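Local coordinates for aromatic-amino-acid transaminase TyrB (Burkholderia cenocepacia K56-2Valvano, PDB 4WD2), which probably catalyses the pyridoxal-phosphate-dependent transfer of amino groups between aromatic amino acids and 2-oxo acids, at residues F256-G260 and E261-G265; M383-A386 and G387-D390. All coordinates share one frame; numbering follows the deposited sequence.

Both interactions are tight, buried turns within one chain, their centres about 21 Å apart and their nearest atoms about 7 Å apart without touching. Each winds through a short 3-10 segment, but at different ends of a strand: interaction 1 leads into strand 264-269 of the large mixed sheet, whereas interaction 2 follows strand 382-384 of a two-stranded antiparallel sheet and precedes helix 393-405. Their chemistry differs accordingly. At 256-265 the arginine guanidinium bonds the cofactor phosphate, and both it and the glutamate carboxylate bond backbone groups of the second subunit. At 383-390 methionine and valine both pack against leucine, and no other protein chain touches the turn.

Interaction 1: F256-G260 and E261-G265; sequences FSLYG and ERVGG
The guanidinium of Arg262 meets the backbone oxygen of Tyr259 at its edge, in plane: NH2 donates to Tyr259 O over 3.1 Å, with an N-H...O angle of 160°. This oxygen receives the N-H within its own carbonyl plane, so the bond helps fix the rotation of the group. The Tyr259 ring stacks edge-to-face with Tyr73 of the second subunit, its OH bonded to Tyr44 N. Bends at chi2 (-52°) and chi3 (-60°) fold the long arginine chain back over the turn, bringing Arg262 CD to 3.3 Å from Tyr259 O. NH1 bonds the phosphate oxygen OP3 of the modified lysine LLP at position 254 and Tyr291 O of the second subunit; a positive, multiply donating side chain suits this place.

The backbone of the turn closes with Glu261 N donating to Leu258 O at 3.0 Å, while Arg262 N reaches Tyr259 O weakly. A water donates a hydrogen bond to Leu258 O and accepts one from Val263 N, its oxygen 2.8 Å from that nitrogen, satisfying buried polar atoms. Leu258 supplies the apolar side, its CB 4.1 Å from Val263 CG2 and its CD2 beside Glu261 CG. Glu261 OE1 accepts a hydrogen bond from Tyr297 N of the second subunit. This turn belongs to the cofactor phosphate site at the dimer interface of a fold-type I aminotransferase.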
# COMPACT_ATOMS: atom_id res chain seq x y z
N PHE A 256 5.43 0.73 17.59
CA PHE A 256 4.11 1.26 17.92
C PHE A 256 3.13 0.11 18.16
O PHE A 256 1.99 0.34 18.57
CB PHE A 256 3.58 2.17 16.81
CG PHE A 256 3.90 3.63 17.02
CD1 PHE A 256 5.15 4.13 16.69
CD2 PHE A 256 2.95 4.50 17.53
CE1 PHE A 256 5.45 5.48 16.87
CE2 PHE A 256 3.24 5.84 17.71
CZ PHE A 256 4.50 6.32 17.38
N SER A 257 3.59 -1.11 17.91
CA SER A 257 2.74 -2.30 17.97
C SER A 257 1.56 -2.14 17.00
O SER A 257 0.44 -2.55 17.28
CB SER A 257 2.24 -2.52 19.41
OG SER A 257 1.78 -3.85 19.59
N LEU A 258 1.84 -1.53 15.86
CA LEU A 258 0.81 -1.25 14.85
C LEU A 258 1.06 -2.03 13.57
O LEU A 258 0.84 -1.51 12.48
CB LEU A 258 0.76 0.25 14.55
CG LEU A 258 0.06 1.11 15.61
CD1 LEU A 258 0.19 2.61 15.29
CD2 LEU A 258 -1.41 0.71 15.73
N TYR A 259 1.50 -3.28 13.70
CA TYR A 259 1.80 -4.15 12.56
C TYR A 259 0.73 -4.07 11.48
O TYR A 259 1.04 -3.83 10.32
CB TYR A 259 1.94 -5.61 13.02
CG TYR A 259 2.80 -5.80 14.23
CD1 TYR A 259 4.16 -6.06 14.11
CD2 TYR A 259 2.26 -5.71 15.51
CE1 TYR A 259 4.96 -6.22 15.23
CE2 TYR A 259 3.05 -5.87 16.63
CZ TYR A 259 4.40 -6.13 16.49
OH TYR A 259 5.18 -6.29 17.61
N GLY A 260 -0.52 -4.23 11.88
CA GLY A 260 -1.62 -4.37 10.93
C GLY A 260 -2.19 -3.07 10.38
O GLY A 260 -3.13 -3.10 9.57
N GLU A 261 -1.64 -1.94 10.79
CA GLU A 261 -2.10 -0.67 10.23
C GLU A 261 -1.08 -0.09 9.25
O GLU A 261 -1.26 1.02 8.74
CB GLU A 261 -2.41 0.34 11.35
CG GLU A 261 -3.55 -0.06 12.31
CD GLU A 261 -4.92 -0.28 11.63
OE1 GLU A 261 -5.09 -0.02 10.42
OE2 GLU A 261 -5.85 -0.73 12.34
N ARG A 262 -0.01 -0.84 9.01
CA ARG A 262 0.96 -0.56 7.94
C ARG A 262 1.46 0.88 7.90
O ARG A 262 1.09 1.66 7.02
CB ARG A 262 0.36 -0.93 6.58
CG ARG A 262 -0.32 -2.31 6.54
CD ARG A 262 0.58 -3.42 7.05
NE ARG A 262 1.80 -3.56 6.26
CZ ARG A 262 3.02 -3.64 6.78
NH1 ARG A 262 4.08 -3.76 5.99
NH2 ARG A 262 3.18 -3.61 8.10
N VAL A 263 2.31 1.22 8.86
CA VAL A 263 2.86 2.57 8.94
C VAL A 263 4.38 2.54 9.04
O VAL A 263 4.96 1.81 9.83
CB VAL A 263 2.27 3.34 10.13
CG1 VAL A 263 0.92 3.93 9.75
CG2 VAL A 263 2.14 2.43 11.34
N GLY A 264 5.01 3.35 8.19
CA GLY A 264 6.45 3.46 8.15
C GLY A 264 6.87 4.73 7.44
O GLY A 264 6.02 5.55 7.07
N GLY A 265 8.18 4.91 7.26
CA GLY A 265 8.68 6.04 6.51
C GLY A 265 9.81 5.67 5.57
O GLY A 265 10.51 4.67 5.77
O HOH W 1 2.77 -0.90 10.65

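Interaction 2: M383-A386 and G387-D390; sequences MCVA and GLND
Two backbone hydrogen bonds join the segments in succession. Gly387 N donates to Cys384 O at 2.9 Å and Leu388 N to Val385 O at 3.0 Å, with N-H...O angles of 153° and 158°. Gly387 suits the bend because it brings no side chain toward Cys384 O, where a beta carbon would sit tightly.

These i+3 to i bonds make a short 3-10 turn. It carries the chain out of strand 382-384, the antiparallel partner of strand 356-358, and toward helix 393-405, within the class I and II aminotransferase family.

Apolar contacts gather on the Leu388 side chain. Its CD1 meets Val385 CG1 at 3.9 Å, branch against branch, with the two side chains slanting across each other. Val385 holds CG1 anti to its own N (chi1 -172°), beside the carbonyl carbon and hence on the Leu388 side. The sulfur of Met383 adds a looser contact, SD to Leu388 CD1 at 4.3 Å; its long unbranched chain spans the distance from the strand. Leu388 CB also lies close to Val385 O, 3.2 Å away, so the leucine flanks the carbonyl that its own N-H binds. Outside the turn, Leu388 packs on Val396 of helix 393-405 and on Met329 of helix 309-338, a fitting place for a branched aliphatic residue.

Polar links by water and side chain complete the turn. One water donates to Ala386 O at 3.0 Å and accepts from Asn389 ND2 at 3.1 Å, bridging the segments; the asparagine amide suits this place because it donates to the water while its OD1 is hydrogen-bonded to Ser391 OG.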
# COMPACT_ATOMS: atom_id res chain seq x y z
N MET A 383 15.50 -17.56 17.40
CA MET A 383 14.47 -17.46 18.42
C MET A 383 14.02 -16.01 18.55
O MET A 383 14.82 -15.08 18.43
CB MET A 383 14.96 -18.02 19.77
CG MET A 383 15.78 -17.09 20.65
SD MET A 383 15.63 -17.45 22.44
CE MET A 383 15.40 -19.21 22.43
N CYS A 384 12.72 -15.81 18.75
CA CYS A 384 12.23 -14.49 19.10
C CYS A 384 12.27 -14.33 20.62
O CYS A 384 11.43 -14.88 21.33
CB CYS A 384 10.80 -14.26 18.60
SG CYS A 384 10.22 -12.59 18.98
N VAL A 385 13.25 -13.56 21.09
CA VAL A 385 13.44 -13.32 22.52
C VAL A 385 12.20 -12.67 23.15
O VAL A 385 11.91 -12.88 24.32
CB VAL A 385 14.68 -12.43 22.76
CG1 VAL A 385 15.00 -12.34 24.25
CG2 VAL A 385 15.87 -12.98 21.99
N ALA A 386 11.47 -11.88 22.37
CA ALA A 386 10.27 -11.21 22.87
C ALA A 386 9.17 -12.22 23.24
O ALA A 386 8.23 -11.88 23.96
CB ALA A 386 9.75 -10.21 21.85
N GLY A 387 9.29 -13.45 22.75
CA GLY A 387 8.35 -14.50 23.09
C GLY A 387 8.56 -15.07 24.48
O GLY A 387 7.74 -15.86 24.98
N LEU A 388 9.66 -14.67 25.11
CA LEU A 388 10.00 -15.08 26.47
C LEU A 388 9.33 -14.20 27.52
O LEU A 388 9.30 -12.98 27.38
CB LEU A 388 11.52 -15.06 26.67
CG LEU A 388 12.34 -16.04 25.83
CD1 LEU A 388 13.82 -15.70 25.93
CD2 LEU A 388 12.09 -17.46 26.30
N ASN A 389 8.82 -14.82 28.57
CA ASN A 389 8.30 -14.09 29.72
C ASN A 389 8.54 -14.93 30.96
O ASN A 389 9.13 -16.00 30.88
CB ASN A 389 6.82 -13.76 29.54
CG ASN A 389 6.00 -14.97 29.12
OD1 ASN A 389 5.94 -15.96 29.84
ND2 ASN A 389 5.36 -14.89 27.96
N ASP A 390 8.09 -14.45 32.12
CA ASP A 390 8.33 -15.18 33.36
C ASP A 390 7.67 -16.55 33.36
O ASP A 390 8.10 -17.45 34.06
CB ASP A 390 7.85 -14.36 34.56
CG ASP A 390 8.81 -13.26 34.93
OD1 ASP A 390 10.03 -13.41 34.69
OD2 ASP A 390 8.35 -12.23 35.46
O HOH W 2 6.07 -12.63 25.92